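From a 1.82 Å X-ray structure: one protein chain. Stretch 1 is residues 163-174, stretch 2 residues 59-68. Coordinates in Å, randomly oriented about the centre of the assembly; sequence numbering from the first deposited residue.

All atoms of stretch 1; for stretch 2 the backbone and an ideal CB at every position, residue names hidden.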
# COMPACT_ATOMS: atom_id res chain seq x y z
N PRO A 163 8.33 -1.55 25.16
CA PRO A 163 9.18 -2.73 25.33
C PRO A 163 8.57 -3.95 24.66
O PRO A 163 7.35 -4.16 24.75
CB PRO A 163 9.21 -2.92 26.85
CG PRO A 163 7.92 -2.37 27.31
CD PRO A 163 7.59 -1.22 26.39
N LEU A 164 9.39 -4.74 23.97
CA LEU A 164 8.94 -6.01 23.43
C LEU A 164 9.56 -7.13 24.25
O LEU A 164 10.75 -7.43 24.11
CB LEU A 164 9.31 -6.13 21.95
CG LEU A 164 8.75 -5.03 21.02
CD1 LEU A 164 9.26 -5.20 19.60
CD2 LEU A 164 7.23 -5.03 21.04
N ARG A 165 8.75 -7.74 25.11
CA ARG A 165 9.23 -8.77 26.03
C ARG A 165 9.03 -10.16 25.44
O ARG A 165 9.43 -11.16 26.03
CB ARG A 165 8.49 -8.68 27.36
CG ARG A 165 8.66 -7.36 28.09
CD ARG A 165 7.30 -6.72 28.34
NE ARG A 165 7.37 -5.59 29.26
CZ ARG A 165 6.38 -4.72 29.45
NH1 ARG A 165 5.25 -4.85 28.77
NH2 ARG A 165 6.53 -3.72 30.31
N CYS A 166 8.40 -10.20 24.28
CA CYS A 166 8.11 -11.45 23.59
C CYS A 166 8.58 -11.28 22.16
O CYS A 166 9.05 -10.20 21.79
CB CYS A 166 6.61 -11.73 23.64
SG CYS A 166 5.92 -11.71 25.32
N GLN A 167 8.47 -12.33 21.35
CA GLN A 167 8.83 -12.22 19.94
C GLN A 167 7.70 -12.69 19.03
O GLN A 167 7.95 -13.20 17.94
CB GLN A 167 10.11 -13.00 19.64
CG GLN A 167 11.33 -12.53 20.42
CD GLN A 167 12.63 -13.01 19.81
OE1 GLN A 167 12.67 -14.04 19.14
NE2 GLN A 167 13.70 -12.26 20.03
N ASN A 168 6.46 -12.50 19.48
CA ASN A 168 5.30 -12.88 18.68
C ASN A 168 4.48 -11.67 18.24
O ASN A 168 3.45 -11.81 17.59
CB ASN A 168 4.39 -13.81 19.48
CG ASN A 168 3.66 -13.08 20.60
OD1 ASN A 168 4.27 -12.35 21.38
ND2 ASN A 168 2.35 -13.28 20.67
N GLU A 169 4.94 -10.47 18.61
CA GLU A 169 4.14 -9.27 18.41
C GLU A 169 4.47 -8.50 17.14
O GLU A 169 5.58 -8.59 16.60
CB GLU A 169 4.28 -8.35 19.63
CG GLU A 169 3.72 -8.97 20.89
CD GLU A 169 3.98 -8.13 22.13
OE1 GLU A 169 5.15 -7.77 22.37
OE2 GLU A 169 3.01 -7.84 22.86
N SER A 170 3.48 -7.75 16.67
CA SER A 170 3.62 -6.91 15.49
C SER A 170 3.05 -5.53 15.83
O SER A 170 2.85 -5.22 17.00
CB SER A 170 2.90 -7.54 14.30
OG SER A 170 1.53 -7.76 14.58
N LEU A 171 2.79 -4.71 14.82
CA LEU A 171 2.44 -3.31 15.08
C LEU A 171 1.44 -2.74 14.08
O LEU A 171 1.54 -2.98 12.88
CB LEU A 171 3.72 -2.46 15.07
CG LEU A 171 3.60 -1.01 15.54
CD1 LEU A 171 3.41 -0.95 17.05
CD2 LEU A 171 4.83 -0.22 15.12
N LYS A 172 0.48 -1.98 14.59
CA LYS A 172 -0.47 -1.24 13.76
C LYS A 172 -0.64 0.15 14.36
O LYS A 172 -0.70 0.30 15.57
CB LYS A 172 -1.82 -1.97 13.71
CG LYS A 172 -2.74 -1.49 12.59
CD LYS A 172 -3.98 -2.38 12.44
CE LYS A 172 -4.99 -2.14 13.55
NZ LYS A 172 -6.24 -2.95 13.36
N PHE A 173 -0.69 1.18 13.51
CA PHE A 173 -0.72 2.55 14.01
C PHE A 173 -1.51 3.52 13.13
O PHE A 173 -1.72 3.28 11.94
CB PHE A 173 0.70 3.09 14.18
CG PHE A 173 1.56 2.91 12.96
CD1 PHE A 173 1.59 3.88 11.97
CD2 PHE A 173 2.34 1.78 12.80
CE1 PHE A 173 2.38 3.72 10.85
CE2 PHE A 173 3.14 1.62 11.69
CZ PHE A 173 3.15 2.59 10.70
N LYS A 174 -1.94 4.62 13.75
CA LYS A 174 -2.68 5.67 13.06
C LYS A 174 -2.36 7.03 13.68
O LYS A 174 -2.56 7.23 14.88
CB LYS A 174 -4.19 5.42 13.17
CG LYS A 174 -5.04 6.38 12.35
CD LYS A 174 -6.19 6.95 13.15
CE LYS A 174 -7.22 5.89 13.52
NZ LYS A 174 -8.53 6.51 13.88
N UNK A 59 -1.01 6.19 8.70
CA UNK A 59 -1.30 4.89 9.27
C UNK A 59 -0.53 3.82 8.51
O UNK A 59 0.05 4.09 7.46
CB UNK A 59 -2.80 4.60 9.24
N UNK A 60 -0.51 2.62 9.06
CA UNK A 60 0.26 1.54 8.49
C UNK A 60 0.48 0.46 9.53
O UNK A 60 -0.12 0.49 10.60
CB UNK A 60 1.60 2.05 7.95
N UNK A 61 1.35 -0.48 9.21
CA UNK A 61 1.57 -1.61 10.09
C UNK A 61 2.92 -2.26 9.82
O UNK A 61 3.55 -2.01 8.80
CB UNK A 61 0.45 -2.63 9.93
N UNK A 62 3.34 -3.09 10.76
CA UNK A 62 4.42 -4.02 10.55
C UNK A 62 3.88 -5.39 10.89
O UNK A 62 3.54 -5.64 12.05
CB UNK A 62 5.65 -3.67 11.38
N UNK A 63 3.78 -6.28 9.91
CA UNK A 63 3.40 -7.65 10.21
C UNK A 63 4.58 -8.29 10.92
O UNK A 63 5.63 -7.66 11.03
CB UNK A 63 3.01 -8.42 8.95
N UNK A 64 4.42 -9.52 11.40
CA UNK A 64 5.47 -10.12 12.21
C UNK A 64 6.82 -10.10 11.48
O UNK A 64 7.83 -9.72 12.05
CB UNK A 64 5.09 -11.56 12.58
N UNK A 65 6.81 -10.52 10.21
CA UNK A 65 8.03 -10.58 9.42
C UNK A 65 8.67 -9.21 9.28
O UNK A 65 9.90 -9.09 9.27
CB UNK A 65 7.74 -11.17 8.04
N UNK A 66 7.84 -8.17 9.18
CA UNK A 66 8.33 -6.80 9.02
C UNK A 66 9.11 -6.31 10.23
O UNK A 66 9.79 -5.29 10.15
CB UNK A 66 7.16 -5.85 8.75
N UNK A 67 9.01 -7.04 11.34
CA UNK A 67 9.66 -6.62 12.58
C UNK A 67 11.15 -6.90 12.55
O UNK A 67 11.92 -6.26 13.27
CB UNK A 67 9.02 -7.32 13.78
N UNK A 68 11.57 -7.87 11.73
CA UNK A 68 12.93 -8.37 11.78
C UNK A 68 13.97 -7.36 11.28
O UNK A 68 13.68 -6.48 10.47
CB UNK A 68 13.03 -9.66 10.96

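The two backbones run antiparallel, with N-to-C directions at 177°, so the register fixes the face to which each CB of positions 59 to 62 points.

Position 59 pairs with K174 without hydrogen bonds. Its ideal CB lies 3.2 Å from F173 O, on the sheet face of K172 and K174. Many side chains would fit, polar ones included, provided they turn outward past CB. It is N59: CB stays 3.9 Å from K174 CA while the amide leads away, and CA sits 3.1 Å from F173 O in a CA-H...O contact.

Position 60 is the most restrictive. Phi/psi of 161/-170 favours glycine, and an ideal CB would stand 3.2 Å from F173 CZ, too tight beside that ring. It is G60. Its CA lies 4.1 Å from the centroid of the F173 ring, 26° off the normal, a CH-pi contact over the face. The backbone closes a pair of bonds, G60 N to F173 O at 3.2 Å and F173 N to G60 O at 3.0 Å.

Position 61, opposite K172, returns to the face of 59. The extended backbone (-158/165) would suit beta-branched or aromatic residues, and the ideal CB is 3.2 Å from L171 O, so the rest must swing clear. It is Y61, chi1 67° (p), whose ring leads away; CB remains 4.4 Å from K172 CG.

Position 62 has its CB 4.3 Å from L171 CB, on the face that also carries F173. A leucine, methionine or aromatic would suit this apolar setting. It is F62: CE1 reaches F173 CE2 at 3.8 Å, which meets the edge of the F62 ring, and CD1 lies 4.1 Å from L171 CD2. F62 N to L171 O (2.8 Å) and L171 N to F62 O (3.0 Å) anchor the pair.

Position 63 points away, leaving the choice to its own turn; N63 accepts through OD1 from the backbone N of position 66 at 2.7 Å.

Position 64 points sideways, with E169 O 5.0 Å from CB. A long donor could reach the free-looking carbonyl of Q167. It is W64: NE1 donates to Q167 O at 2.8 Å and 173°, in the ring plane.

Positions 65 and 66 find nothing within 5.5 Å; they are R65 and D66, whose OD2 accepts from N63 N at 3.0 Å.

Position 67 points toward stretch 1, CB 4.6 Å from E169 O, and a long, flexible apolar chain would suit. M67 extends CE to 3.8 Å from L164 CD1, with SD 3.9 Å from S170 CA.

Position 68 is unconstrained here; it is L68.

Stretch 2, residues 59-68: NGYFNWRDML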
# COMPACT_ATOMS: atom_id res chain seq x y z
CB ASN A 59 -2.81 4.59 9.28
CG ASN A 59 -3.40 4.49 7.89
OD1 ASN A 59 -2.67 4.46 6.90
ND2 ASN A 59 -4.72 4.44 7.82
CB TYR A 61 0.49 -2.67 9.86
CG TYR A 61 0.58 -3.30 8.49
CD1 TYR A 61 0.05 -2.67 7.38
CD2 TYR A 61 1.23 -4.51 8.31
CE1 TYR A 61 0.14 -3.23 6.12
CE2 TYR A 61 1.32 -5.09 7.06
CZ TYR A 61 0.78 -4.44 5.97
OH TYR A 61 0.87 -5.01 4.72
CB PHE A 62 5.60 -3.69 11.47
CG PHE A 62 6.35 -2.45 11.08
CD1 PHE A 62 5.80 -1.20 11.29
CD2 PHE A 62 7.62 -2.54 10.53
CE1 PHE A 62 6.49 -0.05 10.94
CE2 PHE A 62 8.31 -1.39 10.18
CZ PHE A 62 7.75 -0.15 10.38
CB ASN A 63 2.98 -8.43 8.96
CG ASN A 63 4.12 -8.59 7.96
OD1 ASN A 63 5.29 -8.65 8.32
ND2 ASN A 63 3.76 -8.68 6.68
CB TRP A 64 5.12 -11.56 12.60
CG TRP A 64 6.18 -12.16 13.46
CD1 TRP A 64 6.24 -12.12 14.82
CD2 TRP A 64 7.34 -12.87 13.03
NE1 TRP A 64 7.37 -12.76 15.27
CE2 TRP A 64 8.06 -13.24 14.19
CE3 TRP A 64 7.84 -13.24 11.78
CZ2 TRP A 64 9.25 -13.95 14.13
CZ3 TRP A 64 9.03 -13.95 11.72
CH2 TRP A 64 9.72 -14.30 12.89
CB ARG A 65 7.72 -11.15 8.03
CG ARG A 65 8.95 -11.57 7.24
CD ARG A 65 9.59 -12.82 7.83
NE ARG A 65 10.69 -13.30 7.01
CZ ARG A 65 10.76 -14.50 6.44
NH1 ARG A 65 9.79 -15.39 6.62
NH2 ARG A 65 11.81 -14.83 5.71
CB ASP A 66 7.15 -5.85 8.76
CG ASP A 66 6.47 -6.10 7.42
OD1 ASP A 66 7.16 -6.55 6.49
OD2 ASP A 66 5.25 -5.85 7.31
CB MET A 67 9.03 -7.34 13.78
CG MET A 67 7.53 -7.11 13.96
SD MET A 67 7.09 -5.47 14.56
CE MET A 67 7.54 -5.59 16.29
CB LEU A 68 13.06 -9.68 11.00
CG LEU A 68 12.11 -10.80 11.44
CD1 LEU A 68 12.45 -12.09 10.71
CD2 LEU A 68 12.17 -11.01 12.95
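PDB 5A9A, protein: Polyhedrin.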